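Local coordinates for protein adhesin (Neisseria gonorrhoeae, PDB 6GQ4) that probably mediates attachment of gonococci to host cells and may also inhibit lysozyme, at residues 11-16 with 79-84; 84-89 with 98-103. All coordinates share one frame; numbering follows the deposited sequence.

Contact 1: residues 11-16 with 79-84. With NA (sodium ion), chain B.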
loop_
_atom_site.group_PDB
_atom_site.type_symbol
_atom_site.label_atom_id
_atom_site.label_comp_id
_atom_site.label_asym_id
_atom_site.label_seq_id
_atom_site.Cartn_x
_atom_site.Cartn_y
_atom_site.Cartn_z
ATOM N N LYS A 11 -4.578 9.895 0.962
ATOM C CA LYS A 11 -4.679 9.876 -0.466
ATOM C C LYS A 11 -4.984 8.424 -0.877
ATOM O O LYS A 11 -4.422 7.494 -0.286
ATOM C CB LYS A 11 -3.360 10.352 -1.101
ATOM C CG LYS A 11 -2.790 11.695 -0.616
ATOM C CD LYS A 11 -3.319 12.869 -1.304
ATOM C CE LYS A 11 -2.786 14.152 -0.704
ATOM N NZ LYS A 11 -3.888 15.130 -0.553
ATOM N N THR A 12 -5.735 8.247 -1.954
ATOM C CA THR A 12 -6.212 6.961 -2.365
ATOM C C THR A 12 -5.713 6.666 -3.782
ATOM O O THR A 12 -5.745 7.553 -4.648
ATOM C CB THR A 12 -7.723 6.803 -2.204
ATOM O OG1 THR A 12 -8.089 6.958 -0.838
ATOM C CG2 THR A 12 -8.197 5.429 -2.587
ATOM N N VAL A 13 -5.231 5.419 -3.993
ATOM C CA VAL A 13 -4.818 4.961 -5.319
ATOM C C VAL A 13 -5.604 3.696 -5.688
ATOM O O VAL A 13 -5.770 2.824 -4.839
ATOM C CB VAL A 13 -3.299 4.719 -5.440
ATOM C CG1 VAL A 13 -2.905 4.335 -6.841
ATOM C CG2 VAL A 13 -2.468 5.910 -5.023
ATOM N N SER A 14 -6.091 3.648 -6.942
ATOM C CA SER A 14 -6.759 2.496 -7.548
ATOM C C SER A 14 -5.733 1.686 -8.356
ATOM O O SER A 14 -4.978 2.248 -9.178
ATOM C CB SER A 14 -7.907 2.927 -8.401
ATOM O OG SER A 14 -9.000 3.350 -7.598
ATOM N N TYR A 15 -5.712 0.371 -8.127
ATOM C CA TYR A 15 -4.764 -0.494 -8.860
ATOM C C TYR A 15 -5.472 -1.581 -9.680
ATOM O O TYR A 15 -6.560 -2.028 -9.328
ATOM C CB TYR A 15 -3.842 -1.214 -7.885
ATOM C CG TYR A 15 -3.058 -0.300 -7.007
ATOM C CD1 TYR A 15 -3.569 0.177 -5.819
ATOM C CD2 TYR A 15 -1.777 0.028 -7.362
ATOM C CE1 TYR A 15 -2.829 1.029 -5.008
ATOM C CE2 TYR A 15 -1.034 0.878 -6.571
ATOM C CZ TYR A 15 -1.551 1.372 -5.390
ATOM O OH TYR A 15 -0.773 2.237 -4.609
ATOM N N VAL A 16 -4.790 -2.015 -10.746
ATOM C CA VAL A 16 -5.141 -3.206 -11.479
ATOM C C VAL A 16 -4.010 -4.228 -11.309
ATOM O O VAL A 16 -2.830 -3.936 -11.514
ATOM C CB VAL A 16 -5.475 -2.889 -12.950
ATOM C CG1 VAL A 16 -6.681 -1.966 -13.004
ATOM C CG2 VAL A 16 -4.304 -2.283 -13.725
ATOM N N LYS A 79 5.607 12.559 -3.471
ATOM C CA LYS A 79 6.037 12.636 -4.872
ATOM C C LYS A 79 5.746 11.316 -5.605
ATOM O O LYS A 79 5.176 11.308 -6.690
ATOM C CB LYS A 79 7.529 12.988 -4.942
ATOM C CG LYS A 79 7.881 14.399 -4.497
ATOM C CD LYS A 79 9.326 14.790 -4.741
ATOM C CE LYS A 79 10.308 13.950 -3.953
ATOM N NZ LYS A 79 10.106 14.089 -2.492
ATOM N N SER A 80 6.128 10.195 -4.981
ATOM C CA SER A 80 6.319 8.915 -5.651
ATOM C C SER A 80 5.075 8.015 -5.635
ATOM O O SER A 80 5.028 7.081 -6.444
ATOM C CB SER A 80 7.484 8.130 -5.052
ATOM O OG SER A 80 7.087 7.497 -3.833
ATOM N N TYR A 81 4.148 8.257 -4.697
ATOM C CA TYR A 81 3.264 7.211 -4.242
ATOM C C TYR A 81 2.334 6.760 -5.371
ATOM O O TYR A 81 1.877 5.577 -5.356
ATOM C CB TYR A 81 2.525 7.573 -2.960
ATOM C CG TYR A 81 1.385 8.501 -3.195
ATOM C CD1 TYR A 81 1.630 9.837 -3.515
ATOM C CD2 TYR A 81 0.082 8.038 -3.302
ATOM C CE1 TYR A 81 0.573 10.699 -3.775
ATOM C CE2 TYR A 81 -0.964 8.902 -3.537
ATOM C CZ TYR A 81 -0.712 10.220 -3.837
ATOM O OH TYR A 81 -1.756 11.052 -4.133
ATOM N N ARG A 82 1.983 7.647 -6.319
ATOM C CA ARG A 82 0.995 7.221 -7.323
ATOM C C ARG A 82 1.627 6.512 -8.523
ATOM O O ARG A 82 0.902 6.036 -9.412
ATOM C CB ARG A 82 0.170 8.382 -7.876
ATOM C CG ARG A 82 -0.361 9.373 -6.850
ATOM C CD ARG A 82 -1.420 10.328 -7.426
ATOM N NE ARG A 82 -2.643 9.633 -7.781
ATOM C CZ ARG A 82 -3.627 9.270 -6.943
ATOM N NH1 ARG A 82 -3.751 9.755 -5.698
ATOM N NH2 ARG A 82 -4.524 8.431 -7.417
ATOM N N LYS A 83 2.949 6.371 -8.530
ATOM C CA LYS A 83 3.638 5.687 -9.599
ATOM C C LYS A 83 4.107 4.298 -9.172
ATOM O O LYS A 83 4.539 3.541 -10.033
ATOM C CB LYS A 83 4.849 6.513 -10.024
ATOM C CG LYS A 83 4.515 7.797 -10.757
ATOM C CD LYS A 83 5.737 8.479 -11.367
ATOM C CE LYS A 83 6.699 9.051 -10.342
ATOM N NZ LYS A 83 6.164 10.291 -9.740
ATOM N N GLN A 84 4.074 3.962 -7.880
ATOM C CA GLN A 84 4.738 2.714 -7.433
ATOM C C GLN A 84 3.782 1.527 -7.611
ATOM O O GLN A 84 2.615 1.543 -7.194
ATOM C CB GLN A 84 5.242 2.813 -5.992
ATOM C CG GLN A 84 6.315 3.883 -5.770
ATOM C CD GLN A 84 7.670 3.500 -6.311
ATOM O OE1 GLN A 84 7.788 2.877 -7.367
ATOM N NE2 GLN A 84 8.717 3.869 -5.584
HETATM NA NA NA B . 1.172 3.333 -5.982
HETATM O O HOH W 1 -6.410 10.697 -3.733
HETATM O O HOH W 2 1.894 2.597 -4.703
#
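Val13 on the strand 11-16 and Arg82 in the loop 79-84 mark the closest backbone approach, with their CA atoms 6.6 Å apart, and the join is made by side chains and a sodium ion. Arg82 reaches across end-on: NH1 and NH2 both donate to Thr12 O, each at 3.2 Å. The NH2 bond lies in the carbonyl plane, on a lone pair, while NH1 comes in from above that plane, 44° out of it. NH1 also donates to Tyr81 OH at 2.8 Å, in the plane of the guanidinium. The group is therefore held at its tip and at one edge, and Val13 CG2 lies over one of its faces, nearer the margin than the middle.

The same CG2 touches Tyr81 CE2 at 3.7 Å. Beyond it Lys11 crosses the tyrosine at about a right angle, CB standing 3.5 Å from Tyr81 OH; CG and CD also pass close to the hydroxyl, and the end of the chain then leads off from the loop. With Tyr81 CG between the backbone N and the carbonyl carbon (chi1 78°), the ring lies toward the strand, and Arg82 CG packs over one of its faces, near the rim.

At the other end of the contact the sodium ion ties loop to strand. Tyr15 OH and Gln84 O bind it, each at 2.6 Å, and Tyr81 O at 2.4 Å; two of these three ligands are backbone carbonyls of the loop. Val13 CG1 covers one face of the Tyr15 ring, and Gln84 O lies at that ring's edge.

Strand 22-29 flanks the site: Tyr15 OH also hydrogen-bonds Tyr27 OH, Tyr81 meets Phe29 edge-to-face, and the backbones of Val13 and Tyr15 pair with Val25 and Val23. Strand 95-102 lies on the other side of strand 9-16, with Pro102 against Val13.

Contact 2: residues 84-89 with 98-103; sequences QPIMIT and KDCSPR. With NA (sodium ion), chain B.
Ile86 and Cys100 form the tight centre of this contact, an antiparallel hydrogen-bonded pair. Ile86 N donates to Cys100 O at 2.9 Å, and Cys100 N returns a bond to Ile86 O at 3.0 Å. Pro85 makes a second approach to Cys100 O, a CA-H...O contact from its CA at 3.1 Å; its CB follows at 3.4 Å from the same oxygen, although Pro85 as a whole is exposed. The side chains of Ile86 and Cys100 leave the sheet on the same face and are buried there. Ile86 CG1 lies between the backbone N and the carbonyl carbon (chi1 73°), which sets it against Cys100 CB at 3.6 Å. That CB also rests 3.3 Å from Ile86 O. Cys100 SG, anti to its own carbonyl carbon, runs on into the disulfide with Cys17, so the strand is covalently tied to the chain just beyond strand 9-16.

The pair belongs to the beta hairpin of strands 86-89 and 95-102, within the antiparallel sheet of this ACP-like domain. Its regular pairing is interrupted at Asp99, where the backbone adopts a left-handed conformation (phi/psi 59/53°) and the chain turns a corner. On the far side of that corner Ile88 pairs again, with Val96 and Phe97.

Away from the pair the contact thins out. In one of the two conformers of Pro102, CD approaches Gln84 O at 3.8 Å. At the corner, Met87 comes no nearer than 4.5 Å, from its CB to Asp99 N, and the thioether runs off from the partner strand. Asp99 turns its CB away from strand 86-89, and its OD2 accepts a hydrogen bond from Gln18 NE2.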
loop_
_atom_site.group_PDB
_atom_site.type_symbol
_atom_site.label_atom_id
_atom_site.label_comp_id
_atom_site.label_asym_id
_atom_site.label_seq_id
_atom_site.Cartn_x
_atom_site.Cartn_y
_atom_site.Cartn_z
ATOM N N GLN A 84 4.074 3.962 -7.880
ATOM C CA GLN A 84 4.738 2.714 -7.433
ATOM C C GLN A 84 3.782 1.527 -7.611
ATOM O O GLN A 84 2.615 1.543 -7.194
ATOM C CB GLN A 84 5.242 2.813 -5.992
ATOM C CG GLN A 84 6.315 3.883 -5.770
ATOM C CD GLN A 84 7.670 3.500 -6.311
ATOM O OE1 GLN A 84 7.788 2.877 -7.367
ATOM N NE2 GLN A 84 8.717 3.869 -5.584
ATOM N N PRO A 85 4.256 0.429 -8.227
ATOM C CA PRO A 85 3.478 -0.797 -8.211
ATOM C C PRO A 85 3.541 -1.373 -6.794
ATOM O O PRO A 85 4.514 -1.094 -6.059
ATOM C CB PRO A 85 4.142 -1.694 -9.248
ATOM C CG PRO A 85 5.431 -1.057 -9.612
ATOM C CD PRO A 85 5.525 0.287 -8.944
ATOM N N ILE A 86 2.528 -2.166 -6.420
ATOM C CA ILE A 86 2.427 -2.807 -5.089
ATOM C C ILE A 86 2.102 -4.308 -5.236
ATOM O O ILE A 86 1.636 -4.790 -6.284
ATOM C CB ILE A 86 1.361 -2.079 -4.234
ATOM C CG1 ILE A 86 -0.053 -2.400 -4.718
ATOM C CG2 ILE A 86 1.606 -0.556 -4.173
ATOM C CD1 ILE A 86 -1.100 -2.035 -3.720
ATOM N N MET A 87 2.279 -4.999 -4.118
ATOM C CA MET A 87 1.739 -6.322 -3.919
ATOM C C MET A 87 1.243 -6.431 -2.468
ATOM O O MET A 87 1.705 -5.746 -1.573
ATOM C CB MET A 87 2.763 -7.408 -4.298
ATOM C CG MET A 87 4.042 -7.549 -3.554
ATOM S SD MET A 87 4.885 -9.117 -4.167
ATOM C CE MET A 87 4.885 -10.146 -2.698
ATOM N N ILE A 88 0.175 -7.236 -2.267
ATOM C CA ILE A 88 -0.334 -7.537 -0.939
ATOM C C ILE A 88 -0.248 -9.060 -0.740
ATOM O O ILE A 88 -0.735 -9.814 -1.596
ATOM C CB ILE A 88 -1.764 -6.995 -0.725
ATOM C CG1 ILE A 88 -1.783 -5.475 -0.931
ATOM C CG2 ILE A 88 -2.343 -7.371 0.627
ATOM C CD1 ILE A 88 -3.157 -4.828 -0.985
ATOM N N THR A 89 0.335 -9.431 0.396
ATOM C CA THR A 89 0.542 -10.813 0.864
ATOM C C THR A 89 -0.409 -11.062 2.048
ATOM O O THR A 89 -0.552 -10.214 2.918
ATOM C CB THR A 89 2.032 -11.056 1.200
ATOM O OG1 THR A 89 2.832 -10.768 0.051
ATOM C CG2 THR A 89 2.333 -12.478 1.600
ATOM N N LYS A 98 -1.367 -9.259 -6.783
ATOM C CA LYS A 98 -0.077 -9.513 -7.394
ATOM C C LYS A 98 0.146 -8.522 -8.531
ATOM O O LYS A 98 -0.776 -8.279 -9.356
ATOM C CB LYS A 98 0.013 -10.942 -7.951
ATOM C CG LYS A 98 1.398 -11.364 -8.420
ATOM C CD LYS A 98 1.558 -12.877 -8.620
ATOM C CE LYS A 98 2.848 -13.260 -9.327
ATOM N NZ LYS A 98 4.045 -12.648 -8.696
ATOM N N ASP A 99 1.333 -7.884 -8.509
ATOM C CA ASP A 99 1.800 -7.141 -9.652
ATOM C C ASP A 99 0.766 -6.047 -9.974
ATOM O O ASP A 99 0.326 -5.909 -11.099
ATOM C CB ASP A 99 2.082 -8.166 -10.755
ATOM C CG ASP A 99 2.531 -7.610 -12.086
ATOM O OD1 ASP A 99 3.441 -6.766 -12.080
ATOM O OD2 ASP A 99 1.975 -8.065 -13.124
ATOM N N CYS A 100 0.422 -5.240 -8.953
ATOM C CA CYS A 100 -0.606 -4.226 -9.045
ATOM C C CYS A 100 0.011 -2.910 -9.494
ATOM O O CYS A 100 0.839 -2.345 -8.768
ATOM C CB CYS A 100 -1.273 -3.972 -7.701
ATOM S SG CYS A 100 -2.060 -5.426 -6.959
ATOM N N SER A 101 -0.383 -2.399 -10.667
ATOM C CA SER A 101 0.051 -1.054 -11.038
ATOM C C SER A 101 -1.101 -0.087 -10.819
ATOM O O SER A 101 -2.280 -0.461 -10.840
ATOM C CB SER A 101 0.580 -0.959 -12.439
ATOM O OG SER A 101 -0.203 -1.733 -13.323
ATOM N N PRO A 102 -0.772 1.195 -10.586
ATOM C CA PRO A 102 -1.800 2.222 -10.502
ATOM C C PRO A 102 -2.421 2.412 -11.900
ATOM O O PRO A 102 -1.701 2.490 -12.905
ATOM C CB PRO A 102 -1.028 3.424 -9.940
ATOM C CG PRO A 102 0.384 3.216 -10.426
ATOM C CD PRO A 102 0.593 1.722 -10.398
ATOM N N ARG A 103 -3.756 2.506 -11.914
ATOM C CA ARG A 103 -4.652 2.579 -13.123
ATOM C C ARG A 103 -4.381 3.840 -13.961
ATOM O O ARG A 103 -4.445 4.940 -13.418
ATOM C CB ARG A 103 -6.119 2.800 -12.718
ATOM C CG ARG A 103 -6.930 1.563 -12.378
ATOM C CD ARG A 103 -8.342 1.587 -12.961
ATOM N NE ARG A 103 -9.033 2.882 -12.963
ATOM C CZ ARG A 103 -10.003 3.241 -12.110
ATOM N NH1 ARG A 103 -10.943 4.097 -12.505
ATOM N NH2 ARG A 103 -10.047 2.731 -10.877
HETATM NA NA NA B . 1.172 3.333 -5.982
HETATM O O HOH W 2 1.894 2.597 -4.703
#

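Overall arrangement
The two contacts follow one another along the chain and share Gln84, where the loop of contact 1 runs into the hairpin of contact 2; their centres are about 9 Å apart. Strands 9-16 and 95-102 are antiparallel neighbours in the sheet, and probable hydrogen bonds join the contacts directly: Val16 N to Ser101 O at 3.0 Å and Arg103 N to Ser14 O, also at 3.0 Å. First and last strands of the domain thus lie side by side, with the sodium site next to their junction, an arrangement consistent with the ion and the disulfide together fixing the loop and the C-terminal strand to the sheet.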